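Sugar ABC transporter (Agrobacterium radiobacter, PDB 4RXT) binds arabinopyranose between its two lobes and probably serves as the carbohydrate-binding component of an ABC-type sugar transporter. Local coordinates at residues P8-D13 against I52-N57; Q149-F154 against V168-A173; Q210-N215 against S238-G243. All blocks are in the same frame, centred on the assembly; numbering follows the deposited sequence.

Contact 1 of 3, residues P8-D13 against I52-N57; sequences PIIVKD and ISILEN. With ARA (alpha-L-arabinopyranose), chain B.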
ATOM      1  N   PRO A   8     -13.714  -3.811  15.588  1.00 12.99           N
ATOM      2  CA  PRO A   8     -12.311  -3.473  15.521  1.00 12.49           C
ATOM      3  C   PRO A   8     -11.791  -3.391  14.093  1.00 13.05           C
ATOM      4  O   PRO A   8     -12.270  -4.102  13.199  1.00 16.36           O
ATOM      5  CB  PRO A   8     -11.610  -4.623  16.243  1.00 16.22           C
ATOM      6  CG  PRO A   8     -12.677  -5.329  16.988  1.00 19.28           C
ATOM      7  CD  PRO A   8     -13.904  -5.134  16.182  1.00 14.93           C
ATOM      8  N   ILE A   9     -10.791  -2.546  13.919  1.00 13.02           N
ATOM      9  CA  ILE A   9      -9.994  -2.508  12.691  1.00 13.52           C
ATOM     10  C   ILE A   9      -8.547  -2.831  13.060  1.00 11.37           C
ATOM     11  O   ILE A   9      -7.993  -2.268  14.027  1.00 13.53           O
ATOM     12  CB  ILE A   9     -10.079  -1.145  11.942  1.00 12.94           C
ATOM     13  CG1 ILE A   9      -9.341  -1.245  10.595  1.00 15.65           C
ATOM     14  CG2 ILE A   9      -9.664   0.052  12.824  1.00 15.38           C
ATOM     15  CD1 ILE A   9      -9.757  -0.162   9.611  1.00 17.17           C
ATOM     16  N   ILE A  10      -7.974  -3.754  12.291  1.00 13.03           N
ATOM     17  CA  ILE A  10      -6.622  -4.237  12.519  1.00 10.87           C
ATOM     18  C   ILE A  10      -5.812  -3.880  11.295  1.00 13.10           C
ATOM     19  O   ILE A  10      -6.020  -4.412  10.210  1.00 12.89           O
ATOM     20  CB  ILE A  10      -6.581  -5.776  12.741  1.00 13.66           C
ATOM     21  CG1 ILE A  10      -7.501  -6.165  13.898  1.00 15.63           C
ATOM     22  CG2 ILE A  10      -5.139  -6.248  12.991  1.00 13.60           C
ATOM     23  CD1 ILE A  10      -7.733  -7.653  14.027  1.00 14.98           C
ATOM     24  N   VAL A  11      -4.883  -2.957  11.477  1.00 11.60           N
ATOM     25  CA  VAL A  11      -4.011  -2.505  10.407  1.00 11.64           C
ATOM     26  C   VAL A  11      -2.667  -3.215  10.463  1.00 12.57           C
ATOM     27  O   VAL A  11      -2.383  -3.912  11.440  1.00 13.29           O
ATOM     28  CB  VAL A  11      -3.832  -0.989  10.408  1.00 12.19           C
ATOM     29  CG1 VAL A  11      -5.190  -0.310  10.183  1.00 15.86           C
ATOM     30  CG2 VAL A  11      -3.179  -0.523  11.707  1.00 15.01           C
ATOM     31  N   LYS A  12      -1.861  -3.079   9.407  1.00 11.85           N
ATOM     32  CA  LYS A  12      -0.537  -3.755   9.394  1.00 12.55           C
ATOM     33  C   LYS A  12       0.464  -3.115  10.368  1.00 13.42           C
ATOM     34  O   LYS A  12       1.355  -3.784  10.858  1.00 13.99           O
ATOM     35  CB  LYS A  12       0.092  -3.735   7.994  1.00 12.19           C
ATOM     36  CG  LYS A  12      -0.711  -4.407   6.897  1.00 12.79           C
ATOM     37  CD  LYS A  12       0.118  -4.549   5.645  1.00 11.62           C
ATOM     38  CE  LYS A  12      -0.648  -5.158   4.493  1.00 14.30           C
ATOM     39  NZ  LYS A  12       0.287  -5.429   3.358  1.00 17.74           N
ATOM     40  N   ASP A  13       0.394  -1.782  10.543  1.00 12.09           N
ATOM     41  CA  ASP A  13       1.429  -1.072  11.309  1.00 15.37           C
ATOM     42  C   ASP A  13       0.879   0.289  11.723  1.00 16.21           C
ATOM     43  O   ASP A  13       0.706   1.177  10.898  1.00 15.98           O
ATOM     44  CB  ASP A  13       2.704  -0.909  10.460  1.00 15.17           C
ATOM     45  CG  ASP A  13       3.852  -0.135  11.196  1.00 16.81           C
ATOM     46  OD1 ASP A  13       3.634   0.412  12.304  1.00 18.41           O
ATOM     47  OD2 ASP A  13       4.968  -0.032  10.648  1.00 22.67           O
ATOM     48  N   ILE A  52      -1.380 -11.760  13.919  1.00 14.32           N
ATOM     49  CA  ILE A  52      -2.166 -12.967  14.164  1.00 14.04           C
ATOM     50  C   ILE A  52      -2.685 -12.994  15.623  1.00 14.91           C
ATOM     51  O   ILE A  52      -3.851 -13.289  15.879  1.00 16.65           O
ATOM     52  CB  ILE A  52      -1.365 -14.228  13.801  1.00 15.72           C
ATOM     53  CG1 ILE A  52      -1.116 -14.287  12.290  1.00 15.98           C
ATOM     54  CG2 ILE A  52      -2.134 -15.488  14.227  1.00 16.96           C
ATOM     55  CD1 ILE A  52      -0.108 -15.357  11.901  1.00 20.51           C
ATOM     56  N   SER A  53      -1.794 -12.686  16.557  0.50 15.88           N
ATOM     57  CA  SER A  53      -2.152 -12.608  17.975  0.50 16.84           C
ATOM     58  C   SER A  53      -3.263 -11.604  18.236  0.50 14.73           C
ATOM     59  O   SER A  53      -4.227 -11.884  18.946  0.50 17.94           O
ATOM     60  CB  SER A  53      -0.918 -12.242  18.818  0.50 18.99           C
ATOM     61  OG  SER A  53       0.026 -13.294  18.811  0.50 35.05           O
ATOM     62  N   ILE A  54      -3.128 -10.438  17.630  1.00 15.83           N
ATOM     63  CA  ILE A  54      -4.148  -9.387  17.758  1.00 17.17           C
ATOM     64  C   ILE A  54      -5.501  -9.845  17.193  1.00 13.19           C
ATOM     65  O   ILE A  54      -6.539  -9.638  17.840  1.00 15.98           O
ATOM     66  CB  ILE A  54      -3.656  -8.070  17.090  1.00 14.44           C
ATOM     67  CG1 ILE A  54      -2.506  -7.488  17.903  1.00 16.93           C
ATOM     68  CG2 ILE A  54      -4.794  -7.045  16.894  1.00 18.07           C
ATOM     69  CD1 ILE A  54      -1.703  -6.464  17.139  1.00 19.50           C
ATOM     70  N   LEU A  55      -5.485 -10.467  16.011  1.00 13.87           N
ATOM     71  CA  LEU A  55      -6.701 -11.033  15.448  1.00 13.42           C
ATOM     72  C   LEU A  55      -7.342 -12.053  16.385  1.00 14.98           C
ATOM     73  O   LEU A  55      -8.541 -11.973  16.663  1.00 16.31           O
ATOM     74  CB  LEU A  55      -6.424 -11.643  14.103  1.00 14.67           C
ATOM     75  CG  LEU A  55      -7.609 -12.341  13.457  1.00 15.78           C
ATOM     76  CD1 LEU A  55      -8.731 -11.349  13.204  1.00 13.55           C
ATOM     77  CD2 LEU A  55      -7.166 -12.928  12.144  1.00 15.44           C
ATOM     78  N   GLU A  56      -6.538 -12.995  16.887  1.00 17.95           N
ATOM     79  CA  GLU A  56      -7.054 -14.029  17.815  1.00 16.91           C
ATOM     80  C   GLU A  56      -7.716 -13.406  19.036  1.00 16.52           C
ATOM     81  O   GLU A  56      -8.786 -13.856  19.477  1.00 18.55           O
ATOM     82  CB  GLU A  56      -5.948 -15.011  18.225  1.00 16.44           C
ATOM     83  CG  GLU A  56      -5.616 -15.959  17.072  1.00 19.76           C
ATOM     84  CD  GLU A  56      -4.275 -16.697  17.213  1.00 19.45           C
ATOM     85  OE1 GLU A  56      -3.490 -16.356  18.140  1.00 20.96           O
ATOM     86  OE2 GLU A  56      -3.988 -17.621  16.374  1.00 23.20           O
ATOM     87  N   ASN A  57      -7.087 -12.354  19.578  1.00 14.97           N
ATOM     88  CA  ASN A  57      -7.566 -11.710  20.800  1.00 16.78           C
ATOM     89  C   ASN A  57      -8.859 -10.937  20.500  1.00 19.26           C
ATOM     90  O   ASN A  57      -9.810 -10.935  21.284  1.00 20.71           O
ATOM     91  CB  ASN A  57      -6.501 -10.734  21.330  1.00 23.19           C
ATOM     92  CG  ASN A  57      -5.735 -11.269  22.504  1.00 69.72           C
ATOM     93  OD1 ASN A  57      -6.307 -11.526  23.567  1.00 60.99           O
ATOM     94  ND2 ASN A  57      -4.424 -11.388  22.340  1.00 63.40           N
TER
HETATM   95  C1  ARA B 401       0.745   0.773   1.322  1.00 14.51           C
HETATM   96  C2  ARA B 401       0.246  -0.641   0.966  1.00 21.84           C
HETATM   97  C3  ARA B 401       0.231  -1.499   2.220  1.00 26.15           C
HETATM   98  C4  ARA B 401       1.586  -1.461   2.948  1.00 25.71           C
HETATM   99  C5  ARA B 401       2.432  -0.361   2.463  1.00 17.84           C
HETATM  100  O1  ARA B 401       1.168   1.041  -0.010  1.00 15.13           O
HETATM  101  O2  ARA B 401      -1.092  -0.591   0.434  1.00 15.75           O
HETATM  102  O3  ARA B 401      -0.200  -2.821   1.853  1.00 21.89           O
HETATM  103  O4  ARA B 401       2.423  -2.575   2.629  1.00 34.06           O
HETATM  104  O5  ARA B 401       1.766   0.903   2.303  1.00 22.23           O
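K12 NZ reaches O3 of the bound arabinopyranose at 3.1 Å, a hydrogen bond made two residues after I10, which packs on helix 48-60. S94 adds a weak hydrogen bond to the same nitrogen and D93, which also binds the sugar, a long and weak ion pair. The lysine chain runs extended beyond CG, and this carries the ammonium from the backbone across to the ligand.

Contact with I52-N57 falls to I10 alone, and it is wholly apolar. Its outer methyl and its branch methyl have different partners. CG1 sits beside the backbone N (chi1 -56°) and leads on to CD1, which presses on the helix backbone at L55 CA, 3.8 Å away, and meets L55 CD1 at 3.9 Å. The branch methyl, CG2, touches CG2 of I54 at 4.0 Å. I10 crosses L55 at about a right angle, whereas I10 and I54 slide past each other in opposite directions, so its long arm covers L55 and its short one the preceding I54.

I66 and I68 flank I10 on strand 66-68, and L40 does so on strand 39-41. Helix 48-60 leads from strand 39-41 to strand 66-68, passing over strand 9-11 that lies between them, the beta-alpha-beta crossover of the parallel sheet in one lobe of a periplasmic binding protein.

Contact 2 of 3, residues Q149-F154 against V168-A173; sequences QRRTGF and VADKYA. With ARA (alpha-L-arabinopyranose), chain B.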
ATOM      1  N   GLN A 149       1.572  -8.307  -5.797  1.00 13.74           N
ATOM      2  CA  GLN A 149       0.790  -7.952  -6.991  1.00 12.49           C
ATOM      3  C   GLN A 149       1.356  -6.735  -7.733  1.00 11.93           C
ATOM      4  O   GLN A 149       1.376  -6.695  -8.953  1.00 12.44           O
ATOM      5  CB  GLN A 149      -0.679  -7.759  -6.661  1.00 13.70           C
ATOM      6  CG  GLN A 149      -1.324  -9.072  -6.304  1.00 15.93           C
ATOM      7  CD  GLN A 149      -2.785  -8.931  -5.998  1.00 21.42           C
ATOM      8  OE1 GLN A 149      -3.187  -7.964  -5.396  1.00 26.07           O
ATOM      9  NE2 GLN A 149      -3.591  -9.899  -6.409  1.00 37.52           N
ATOM     10  N   ARG A 150       1.789  -5.715  -6.988  1.00 12.43           N
ATOM     11  CA  ARG A 150       2.424  -4.531  -7.622  1.00 13.72           C
ATOM     12  C   ARG A 150       3.678  -4.963  -8.366  1.00 11.26           C
ATOM     13  O   ARG A 150       3.941  -4.540  -9.502  1.00 12.13           O
ATOM     14  CB  ARG A 150       2.749  -3.462  -6.591  1.00 13.38           C
ATOM     15  CG  ARG A 150       1.512  -2.908  -5.966  1.00 12.33           C
ATOM     16  CD  ARG A 150       1.827  -1.996  -4.807  1.00 13.13           C
ATOM     17  NE  ARG A 150       0.601  -1.760  -4.056  1.00 12.52           N
ATOM     18  CZ  ARG A 150       0.498  -1.171  -2.885  1.00 14.38           C
ATOM     19  NH1 ARG A 150       1.564  -0.609  -2.305  1.00 12.83           N
ATOM     20  NH2 ARG A 150      -0.697  -1.108  -2.346  1.00 14.50           N
ATOM     21  N   ARG A 151       4.453  -5.832  -7.742  1.00 11.43           N
ATOM     22  CA  ARG A 151       5.665  -6.331  -8.369  1.00 12.16           C
ATOM     23  C   ARG A 151       5.347  -7.056  -9.689  1.00 13.51           C
ATOM     24  O   ARG A 151       5.955  -6.795 -10.713  1.00 13.78           O
ATOM     25  CB  ARG A 151       6.417  -7.242  -7.403  1.00 12.22           C
ATOM     26  CG  ARG A 151       7.565  -8.037  -8.011  1.00 13.53           C
ATOM     27  CD  ARG A 151       8.326  -8.818  -6.955  1.00 17.78           C
ATOM     28  NE  ARG A 151       9.420  -9.588  -7.536  1.00 17.59           N
ATOM     29  CZ  ARG A 151       9.261 -10.702  -8.239  1.00 18.14           C
ATOM     30  NH1 ARG A 151       8.057 -11.213  -8.424  1.00 27.48           N
ATOM     31  NH2 ARG A 151      10.316 -11.291  -8.747  1.00 33.34           N
ATOM     32  N   THR A 152       4.363  -7.931  -9.641  1.00 12.77           N
ATOM     33  CA  THR A 152       3.936  -8.681 -10.839  1.00 13.99           C
ATOM     34  C   THR A 152       3.450  -7.722 -11.931  1.00 13.62           C
ATOM     35  O   THR A 152       3.830  -7.815 -13.098  1.00 14.63           O
ATOM     36  CB  THR A 152       2.850  -9.697 -10.445  1.00 14.57           C
ATOM     37  OG1 THR A 152       3.436 -10.688  -9.589  1.00 19.56           O
ATOM     38  CG2 THR A 152       2.312 -10.415 -11.675  1.00 19.19           C
ATOM     39  N   GLY A 153       2.590  -6.786 -11.553  1.00 11.94           N
ATOM     40  CA  GLY A 153       2.006  -5.906 -12.531  1.00 13.64           C
ATOM     41  C   GLY A 153       3.107  -5.093 -13.205  1.00 12.88           C
ATOM     42  O   GLY A 153       3.120  -4.909 -14.435  1.00 15.37           O
ATOM     43  N   PHE A 154       4.059  -4.594 -12.402  1.00 10.90           N
ATOM     44  CA  PHE A 154       5.196  -3.842 -12.922  1.00 11.50           C
ATOM     45  C   PHE A 154       6.071  -4.664 -13.863  1.00 13.02           C
ATOM     46  O   PHE A 154       6.394  -4.232 -14.983  1.00 14.43           O
ATOM     47  CB  PHE A 154       6.012  -3.290 -11.729  1.00 11.56           C
ATOM     48  CG  PHE A 154       7.287  -2.576 -12.134  1.00 10.75           C
ATOM     49  CD1 PHE A 154       7.274  -1.233 -12.490  1.00 12.17           C
ATOM     50  CD2 PHE A 154       8.504  -3.241 -12.117  1.00 16.17           C
ATOM     51  CE1 PHE A 154       8.440  -0.592 -12.865  1.00 13.54           C
ATOM     52  CE2 PHE A 154       9.680  -2.587 -12.462  1.00 13.49           C
ATOM     53  CZ  PHE A 154       9.646  -1.271 -12.850  1.00 13.24           C
ATOM     54  N   VAL A 168      17.367  -4.986 -13.636  1.00 14.03           N
ATOM     55  CA  VAL A 168      18.672  -5.436 -13.178  1.00 15.94           C
ATOM     56  C   VAL A 168      18.742  -5.751 -11.689  1.00 15.25           C
ATOM     57  O   VAL A 168      19.707  -6.325 -11.234  1.00 20.02           O
ATOM     58  CB  VAL A 168      19.817  -4.476 -13.591  1.00 14.11           C
ATOM     59  CG1 VAL A 168      19.817  -4.267 -15.094  1.00 19.95           C
ATOM     60  CG2 VAL A 168      19.702  -3.119 -12.899  1.00 15.96           C
ATOM     61  N   ALA A 169      17.727  -5.359 -10.932  1.00 11.50           N
ATOM     62  CA  ALA A 169      17.648  -5.727  -9.507  1.00 12.68           C
ATOM     63  C   ALA A 169      16.203  -5.750  -9.066  1.00 12.58           C
ATOM     64  O   ALA A 169      15.366  -4.948  -9.538  1.00 14.03           O
ATOM     65  CB  ALA A 169      18.474  -4.818  -8.621  1.00 16.86           C
ATOM     66  N   ASP A 170      15.919  -6.697  -8.170  1.00 13.06           N
ATOM     67  CA  ASP A 170      14.574  -6.913  -7.644  1.00 13.42           C
ATOM     68  C   ASP A 170      14.796  -7.214  -6.177  1.00 12.89           C
ATOM     69  O   ASP A 170      15.150  -8.321  -5.832  1.00 16.25           O
ATOM     70  CB  ASP A 170      13.977  -8.057  -8.441  1.00 17.92           C
ATOM     71  CG  ASP A 170      12.578  -8.465  -8.042  1.00 27.98           C
ATOM     72  OD1 ASP A 170      12.005  -8.043  -7.028  1.00 27.37           O
ATOM     73  OD2 ASP A 170      12.043  -9.310  -8.793  1.00 57.21           O
ATOM     74  N   LYS A 171      14.713  -6.180  -5.336  1.00 14.23           N
ATOM     75  CA  LYS A 171      15.218  -6.256  -3.962  1.00 12.82           C
ATOM     76  C   LYS A 171      14.092  -6.105  -2.960  1.00 11.00           C
ATOM     77  O   LYS A 171      13.065  -5.441  -3.248  1.00 13.37           O
ATOM     78  CB  LYS A 171      16.259  -5.153  -3.697  1.00 17.91           C
ATOM     79  CG  LYS A 171      17.558  -5.374  -4.420  1.00 22.54           C
ATOM     80  CD  LYS A 171      18.327  -6.412  -3.635  1.00 38.94           C
ATOM     81  CE  LYS A 171      19.788  -6.503  -4.005  1.00 44.06           C
ATOM     82  NZ  LYS A 171      20.172  -7.926  -3.823  1.00 52.32           N
ATOM     83  N   TYR A 172      14.293  -6.717  -1.798  1.00 14.13           N
ATOM     84  CA  TYR A 172      13.362  -6.596  -0.678  1.00 13.11           C
ATOM     85  C   TYR A 172      14.080  -6.042   0.504  1.00 13.59           C
ATOM     86  O   TYR A 172      15.217  -6.417   0.786  1.00 15.57           O
ATOM     87  CB  TYR A 172      12.808  -7.969  -0.281  1.00 14.21           C
ATOM     88  CG  TYR A 172      11.839  -8.571  -1.308  1.00 13.20           C
ATOM     89  CD1 TYR A 172      12.295  -9.333  -2.387  1.00 19.91           C
ATOM     90  CD2 TYR A 172      10.483  -8.358  -1.194  1.00 15.37           C
ATOM     91  CE1 TYR A 172      11.413  -9.867  -3.313  1.00 19.16           C
ATOM     92  CE2 TYR A 172       9.607  -8.889  -2.093  1.00 14.72           C
ATOM     93  CZ  TYR A 172      10.068  -9.667  -3.139  1.00 18.82           C
ATOM     94  OH  TYR A 172       9.136 -10.202  -4.032  1.00 19.87           O
ATOM     95  N   ALA A 173      13.368  -5.193   1.214  1.00 15.84           N
ATOM     96  CA  ALA A 173      13.872  -4.601   2.441  1.00 13.63           C
ATOM     97  C   ALA A 173      13.284  -5.416   3.627  1.00 16.21           C
ATOM     98  O   ALA A 173      12.815  -6.573   3.453  1.00 18.67           O
ATOM     99  CB  ALA A 173      13.539  -3.080   2.499  1.00 12.45           C
TER
HETATM  100  C1  ARA B 401       0.745   0.773   1.322  1.00 14.51           C
HETATM  101  C2  ARA B 401       0.246  -0.641   0.966  1.00 21.84           C
HETATM  102  C3  ARA B 401       0.231  -1.499   2.220  1.00 26.15           C
HETATM  103  C4  ARA B 401       1.586  -1.461   2.948  1.00 25.71           C
HETATM  104  C5  ARA B 401       2.432  -0.361   2.463  1.00 17.84           C
HETATM  105  O1  ARA B 401       1.168   1.041  -0.010  1.00 15.13           O
HETATM  106  O2  ARA B 401      -1.092  -0.591   0.434  1.00 15.75           O
HETATM  107  O3  ARA B 401      -0.200  -2.821   1.853  1.00 21.89           O
HETATM  108  O4  ARA B 401       2.423  -2.575   2.629  1.00 34.06           O
HETATM  109  O5  ARA B 401       1.766   0.903   2.303  1.00 22.23           O
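R151 and D170 make the tight half of this contact, a side-on salt bridge in which NE and NH2 of the arginine grip the two carboxylate oxygens. NE gives a nearly straight bond to D170 OD1 at 3.1 Å (164°), lying in the guanidinium plane and using the syn lone pair; NE also makes a weak, bent bond to D170 OD2, at 2.9 Å. NH2 comes closer to that second oxygen, D170 OD2, at 2.6 Å, but this bond too is more bent than the one to OD1, and OD2 is tilted from the guanidinium plane. The guanidinium and carboxylate planes are 26° apart, so the two groups meet almost flat, edge to edge. R151 gets there by an extended chain with CG anti to the backbone N (chi1 169°), which throws the guanidinium out from the helix to the strand.

The looser half belongs to Y172. Its OH rests 3.3 Å from R151 CD, with the two side chains at about a right angle, while its hydrogen bond goes to E148, earlier on the helix. This side chain and the salt bridge are partly exposed at the surface of the lobe. R150, the residue before R151, turns to the buried pocket instead: NH1 donates to O1 and NH2 to O2 of the sugar, both at 2.9 Å.

Helix 145-161 follows strand 133-139 and leads into the sheet's edge strand 165-172, completing a beta-alpha-beta unit. D170 and Y172 face this helix, whereas A169 and K171, alternating with them, touch helix 177-190 across the sheet.

Contact 3 of 3, residues Q210-N215 against S238-G243; sequences QAIAEN and SGAIAG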
ATOM      1  N   GLN A 210      14.629   9.605  -0.354  1.00 10.47           N
ATOM      2  CA  GLN A 210      15.653  10.215   0.523  1.00 13.22           C
ATOM      3  C   GLN A 210      17.041   9.999  -0.078  1.00 13.09           C
ATOM      4  O   GLN A 210      17.864  10.891  -0.129  1.00 13.57           O
ATOM      5  CB  GLN A 210      15.565   9.684   1.950  1.00 14.90           C
ATOM      6  CG  GLN A 210      16.386  10.434   2.999  1.00 16.85           C
ATOM      7  CD  GLN A 210      15.838  11.804   3.355  1.00 34.13           C
ATOM      8  OE1 GLN A 210      14.654  11.955   3.669  1.00 56.79           O
ATOM      9  NE2 GLN A 210      16.705  12.792   3.361  1.00 51.70           N
ATOM     10  N   ALA A 211      17.317   8.787  -0.541  1.00 12.86           N
ATOM     11  CA  ALA A 211      18.618   8.486  -1.159  1.00 12.14           C
ATOM     12  C   ALA A 211      18.903   9.353  -2.404  1.00 11.08           C
ATOM     13  O   ALA A 211      20.022   9.888  -2.607  1.00 13.53           O
ATOM     14  CB  ALA A 211      18.699   7.001  -1.567  1.00 13.28           C
ATOM     15  N   ILE A 212      17.879   9.484  -3.253  1.00  9.37           N
ATOM     16  CA  ILE A 212      18.013  10.309  -4.438  1.00 12.33           C
ATOM     17  C   ILE A 212      18.167  11.806  -4.097  1.00 11.76           C
ATOM     18  O   ILE A 212      19.044  12.471  -4.665  1.00 13.35           O
ATOM     19  CB  ILE A 212      16.819  10.075  -5.384  1.00 12.21           C
ATOM     20  CG1 ILE A 212      16.816   8.601  -5.891  1.00 15.31           C
ATOM     21  CG2 ILE A 212      16.858  11.011  -6.594  1.00 13.79           C
ATOM     22  CD1 ILE A 212      18.140   8.030  -6.372  1.00 20.93           C
ATOM     23  N   ALA A 213      17.354  12.307  -3.164  1.00 11.43           N
ATOM     24  CA  ALA A 213      17.434  13.732  -2.715  1.00 13.40           C
ATOM     25  C   ALA A 213      18.821  14.041  -2.130  1.00  9.91           C
ATOM     26  O   ALA A 213      19.476  15.051  -2.497  1.00 15.46           O
ATOM     27  CB  ALA A 213      16.369  14.027  -1.664  1.00 17.09           C
ATOM     28  N   GLU A 214      19.271  13.193  -1.203  1.00 12.11           N
ATOM     29  CA  GLU A 214      20.504  13.469  -0.452  1.00 12.64           C
ATOM     30  C   GLU A 214      21.733  13.445  -1.320  1.00 11.52           C
ATOM     31  O   GLU A 214      22.700  14.132  -1.079  1.00 12.55           O
ATOM     32  CB  GLU A 214      20.673  12.490   0.710  1.00 16.42           C
ATOM     33  CG  GLU A 214      19.683  12.680   1.867  1.00 19.74           C
ATOM     34  CD  GLU A 214      19.809  11.603   2.934  1.00 20.36           C
ATOM     35  OE1 GLU A 214      20.490  10.569   2.690  1.00 25.23           O
ATOM     36  OE2 GLU A 214      19.197  11.816   4.012  1.00 26.59           O
ATOM     37  N   ASN A 215      21.683  12.655  -2.385  1.00 11.83           N
ATOM     38  CA  ASN A 215      22.810  12.516  -3.273  1.00 11.44           C
ATOM     39  C   ASN A 215      22.682  13.322  -4.540  1.00 11.17           C
ATOM     40  O   ASN A 215      23.550  13.274  -5.415  1.00 11.82           O
ATOM     41  CB  ASN A 215      23.000  11.026  -3.594  1.00 10.65           C
ATOM     42  CG  ASN A 215      23.525  10.283  -2.403  1.00 12.49           C
ATOM     43  OD1 ASN A 215      24.660  10.503  -1.985  1.00 13.54           O
ATOM     44  ND2 ASN A 215      22.712   9.427  -1.830  1.00 15.80           N
ATOM     45  N   SER A 238      10.272  18.531  -5.356  1.00 19.21           N
ATOM     46  CA  SER A 238      11.695  18.835  -5.498  1.00 21.11           C
ATOM     47  C   SER A 238      12.283  18.144  -6.727  1.00 25.90           C
ATOM     48  O   SER A 238      13.340  18.547  -7.220  1.00 25.24           O
ATOM     49  CB  SER A 238      12.495  18.430  -4.261  1.00 20.14           C
ATOM     50  OG  SER A 238      12.746  17.018  -4.222  1.00 25.46           O
ATOM     51  N   GLY A 239      11.604  17.086  -7.190  1.00 20.09           N
ATOM     52  CA  GLY A 239      12.048  16.284  -8.312  1.00 19.97           C
ATOM     53  C   GLY A 239      12.757  15.004  -7.920  1.00 17.45           C
ATOM     54  O   GLY A 239      13.110  14.212  -8.779  1.00 22.07           O
ATOM     55  N   ALA A 240      12.969  14.786  -6.625  1.00 17.15           N
ATOM     56  CA  ALA A 240      13.602  13.512  -6.184  1.00 15.04           C
ATOM     57  C   ALA A 240      12.758  12.283  -6.452  1.00 15.95           C
ATOM     58  O   ALA A 240      13.297  11.203  -6.569  1.00 16.28           O
ATOM     59  CB  ALA A 240      13.994  13.545  -4.715  1.00 15.48           C
ATOM     60  N   ILE A 241      11.442  12.475  -6.504  1.00 13.95           N
ATOM     61  CA  ILE A 241      10.491  11.453  -6.930  1.00 14.90           C
ATOM     62  C   ILE A 241       9.788  11.977  -8.175  1.00 11.91           C
ATOM     63  O   ILE A 241       9.411  13.144  -8.223  1.00 12.62           O
ATOM     64  CB  ILE A 241       9.499  11.027  -5.833  1.00 12.91           C
ATOM     65  CG1 ILE A 241      10.247  10.254  -4.753  1.00 14.65           C
ATOM     66  CG2 ILE A 241       8.351  10.198  -6.444  1.00 14.46           C
ATOM     67  CD1 ILE A 241       9.391   9.771  -3.596  1.00 13.83           C
ATOM     68  N   ALA A 242       9.630  11.133  -9.204  1.00 13.00           N
ATOM     69  CA  ALA A 242       9.005  11.500 -10.464  1.00 11.99           C
ATOM     70  C   ALA A 242       7.492  11.314 -10.467  1.00 12.19           C
ATOM     71  O   ALA A 242       6.750  12.000 -11.206  1.00 13.51           O
ATOM     72  CB  ALA A 242       9.626  10.708 -11.609  1.00 14.00           C
ATOM     73  N   GLY A 243       7.030  10.359  -9.667  1.00 14.02           N
ATOM     74  CA  GLY A 243       5.610  10.051  -9.599  1.00 11.32           C
ATOM     75  C   GLY A 243       5.313   9.218  -8.397  1.00  9.01           C
ATOM     76  O   GLY A 243       6.186   8.472  -7.951  1.00 11.65           O
TER
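A240 is where the loop after helix 230-238 meets I212 and A213 of helix 202-214, and the chain prepares for it in the two preceding residues. S238 ends the helical run, its OG hydrogen-bonded back to the carbonyl of F235. G239 then leaves helical geometry with a positive phi of 99°, a conformation that glycine takes up readily, and the chain turns off the helix.

A240 follows with its CB directed at the other helix. The methyl meets A213 CB at 3.9 Å and lies equally far from A213 N, so two small side chains let this loop come close to the helix backbone: the CA atoms of A213 and A240 are 5.2 Å apart. From the same residue the carbonyl takes the neighbouring contact, A240 O lying 3.6 Å from I212 CG2. That branch of I212 stands anti to the backbone N (chi1 -64° for the CG1 branch), which sets it over the loop while the longer arm leads away from it. No hydrogen bond crosses the contact.

I241 turns aside onto F235 and V223 and bonds through its backbone to F235. A242 bonds similarly to V223, and G243 starts strand 243-246 by pairing with G225. The loop thus descends from helix 230-238 into the sheet beside strand 222-226, with helix 202-214 against its turn and helix 177-190 flanking that helix beyond.

From the N terminus, contact 1 comes first: its loop runs from strand 9-11 through helix 17-33 and strand 39-41 before helix 48-60 returns to the first strand. Contact 2 closes a much shorter loop, helix 145-161 to the strand directly after it, and contact 3 one that spans strand 222-226 and helix 230-238. The three follow in series, neither nesting nor crossing. Contact 1 belongs to the lobe built on the all-parallel sheet; contacts 2 and 3 belong to the other, their centres 20 Å apart. The sugar bridges the lobes, held by K12 from contact 1 and R150 from contact 2, whereas contact 3 lies away from the site.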